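PDB 2HO2: amyloid beta A4 protein-binding family B member 1 from Homo sapiens, which is an adaptor, also called Fe65, whose WW domain recognises proline-rich sequences and is bound here to a peptide from hMena. Local coordinates for residues 6-11 against 26-31. Residues are numbered along the deposited sequence; the frame is centred on the assembly and turned at random. Where two conformers were deposited one is given.
Sequences AGWMRV and TTQWEP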
loop_
_atom_site.group_PDB
_atom_site.type_symbol
_atom_site.label_atom_id
_atom_site.label_comp_id
_atom_site.label_asym_id
_atom_site.label_seq_id
_atom_site.Cartn_x
_atom_site.Cartn_y
_atom_site.Cartn_z
ATOM N N ALA A 6 -2.775 0.753 11.543
ATOM C CA ALA A 6 -3.964 1.392 11.105
ATOM C C ALA A 6 -3.688 2.250 9.878
ATOM O O ALA A 6 -2.703 3.000 9.786
ATOM C CB ALA A 6 -4.524 2.268 12.270
ATOM N N GLY A 7 -4.578 2.135 8.915
ATOM C CA GLY A 7 -4.503 2.923 7.694
ATOM C C GLY A 7 -3.795 2.279 6.522
ATOM O O GLY A 7 -3.916 2.794 5.458
ATOM N N TRP A 8 -3.056 1.199 6.754
ATOM C CA TRP A 8 -2.252 0.580 5.696
ATOM C C TRP A 8 -2.946 -0.627 5.121
ATOM O O TRP A 8 -3.549 -1.445 5.824
ATOM C CB TRP A 8 -0.901 0.175 6.275
ATOM C CG TRP A 8 0.010 1.274 6.560
ATOM C CD1 TRP A 8 0.246 1.878 7.777
ATOM C CD2 TRP A 8 0.912 1.883 5.658
ATOM N NE1 TRP A 8 1.214 2.822 7.672
ATOM C CE2 TRP A 8 1.668 2.828 6.380
ATOM C CE3 TRP A 8 1.194 1.705 4.293
ATOM C CZ2 TRP A 8 2.634 3.590 5.793
ATOM C CZ3 TRP A 8 2.177 2.500 3.699
ATOM C CH2 TRP A 8 2.889 3.410 4.462
ATOM N N MET A 9 -2.762 -0.787 3.815
ATOM C CA MET A 9 -3.155 -2.005 3.121
ATOM C C MET A 9 -2.060 -2.473 2.195
ATOM O O MET A 9 -1.264 -1.743 1.637
ATOM C CB MET A 9 -4.439 -1.843 2.304
ATOM C CG MET A 9 -5.574 -1.206 3.041
ATOM S SD MET A 9 -7.240 -1.472 2.400
ATOM C CE MET A 9 -8.170 -1.058 3.875
ATOM N N ARG A 10 -2.023 -3.763 2.061
ATOM C CA ARG A 10 -1.141 -4.450 1.151
ATOM C C ARG A 10 -1.753 -4.518 -0.254
ATOM O O ARG A 10 -2.901 -4.890 -0.432
ATOM C CB ARG A 10 -0.931 -5.888 1.712
ATOM C CG ARG A 10 0.230 -6.554 1.375
ATOM C CD ARG A 10 0.246 -7.932 2.162
ATOM N NE ARG A 10 0.914 -7.919 3.476
ATOM C CZ ARG A 10 0.325 -7.954 4.668
ATOM N NH1 ARG A 10 -1.001 -7.957 4.842
ATOM N NH2 ARG A 10 1.096 -7.932 5.735
ATOM N N VAL A 11 -0.972 -4.136 -1.249
ATOM C CA VAL A 11 -1.367 -4.141 -2.664
ATOM C C VAL A 11 -0.467 -5.105 -3.405
ATOM O O VAL A 11 0.734 -5.033 -3.288
ATOM C CB VAL A 11 -1.277 -2.718 -3.266
ATOM C CG1 VAL A 11 -1.752 -2.733 -4.696
ATOM C CG2 VAL A 11 -2.101 -1.738 -2.388
ATOM N N THR A 26 0.165 7.645 0.447
ATOM C CA THR A 26 1.547 7.174 0.363
ATOM C C THR A 26 1.604 5.736 -0.109
ATOM O O THR A 26 0.822 4.911 0.368
ATOM C CB THR A 26 2.248 7.322 1.742
ATOM O OG1 THR A 26 2.247 8.693 2.158
ATOM C CG2 THR A 26 3.681 6.863 1.680
ATOM N N THR A 27 2.562 5.409 -0.963
ATOM C CA THR A 27 2.839 4.044 -1.287
ATOM C C THR A 27 4.321 3.808 -1.051
ATOM O O THR A 27 5.147 4.694 -1.263
ATOM C CB THR A 27 2.370 3.653 -2.711
ATOM O OG1 THR A 27 3.004 4.529 -3.609
ATOM C CG2 THR A 27 0.833 3.715 -2.822
ATOM N N GLN A 28 4.648 2.587 -0.667
ATOM C CA GLN A 28 6.052 2.232 -0.405
ATOM C C GLN A 28 6.231 0.744 -0.501
ATOM O O GLN A 28 5.317 -0.056 -0.252
ATOM C CB GLN A 28 6.465 2.728 0.981
ATOM C CG GLN A 28 5.759 2.091 2.157
ATOM C CD GLN A 28 6.146 2.774 3.451
ATOM O OE1 GLN A 28 6.114 3.993 3.551
ATOM N NE2 GLN A 28 6.453 1.978 4.460
ATOM N N TRP A 29 7.456 0.357 -0.793
ATOM C CA TRP A 29 7.848 -1.044 -0.823
ATOM C C TRP A 29 8.162 -1.628 0.544
ATOM O O TRP A 29 8.007 -2.796 0.767
ATOM C CB TRP A 29 9.027 -1.273 -1.781
ATOM C CG TRP A 29 8.631 -1.046 -3.211
ATOM C CD1 TRP A 29 8.877 0.075 -3.947
ATOM C CD2 TRP A 29 7.902 -1.937 -4.050
ATOM N NE1 TRP A 29 8.337 -0.079 -5.216
ATOM C CE2 TRP A 29 7.711 -1.281 -5.301
ATOM C CE3 TRP A 29 7.348 -3.188 -3.865
ATOM C CZ2 TRP A 29 7.099 -1.901 -6.380
ATOM C CZ3 TRP A 29 6.665 -3.767 -4.924
ATOM C CH2 TRP A 29 6.534 -3.097 -6.141
ATOM N N GLU A 30 8.643 -0.808 1.451
ATOM C CA GLU A 30 9.018 -1.272 2.785
ATOM C C GLU A 30 7.778 -1.566 3.614
ATOM O O GLU A 30 6.858 -0.756 3.677
ATOM C CB GLU A 30 9.811 -0.137 3.493
ATOM C CG GLU A 30 11.056 0.258 2.846
ATOM C CD GLU A 30 10.996 1.270 1.724
ATOM O OE1 GLU A 30 9.888 1.752 1.380
ATOM O OE2 GLU A 30 12.122 1.554 1.148
ATOM N N PRO A 31 7.730 -2.704 4.324
ATOM C CA PRO A 31 6.617 -2.960 5.211
ATOM C C PRO A 31 6.502 -1.857 6.272
ATOM O O PRO A 31 7.508 -1.432 6.841
ATOM C CB PRO A 31 6.963 -4.300 5.797
ATOM C CG PRO A 31 7.796 -4.974 4.825
ATOM C CD PRO A 31 8.609 -3.881 4.206
#
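Trp8 reaches Gln28 across the WW sheet, from one outer strand to the other over the middle strand 17-21, and the meeting is mainly one of van der Waals contact. The outer end of the indole's six-membered ring does the touching, met obliquely: CH2 of Trp8 lies 3.4 Å from OE1 of Gln28. CZ3 of Trp8 sits 3.9 Å from CG of Gln28. The two side chains cross at about a right angle, with ring and amide planes 55° apart, so this is no amide stack. Gln28 CG stands between its backbone N and carbonyl carbon (chi1 65°), and the extended chain beyond carries the amide to the ring. A peripheral approach, Trp8 CZ3 to Thr26 O at 4.3 Å, adds little.

NE2 of Gln28 donates to Glu30 O at 2.9 Å, with an N-H...O angle of 163°, which, with Glu30 O close to the amide plane, probably holds the amide's rotation. With an alanine here, Glu30 O would probably lose this donor and a gap open beside CH2 and CZ3 of Trp8.

Tyr19, His21 and Pro32 also contact Trp8, the first conserved tryptophan of WW domains; the chemistry is consistent with apolar contact tying strand 8-12 to 26-28, while neighbouring Thr27 and Trp29 bind the peptide.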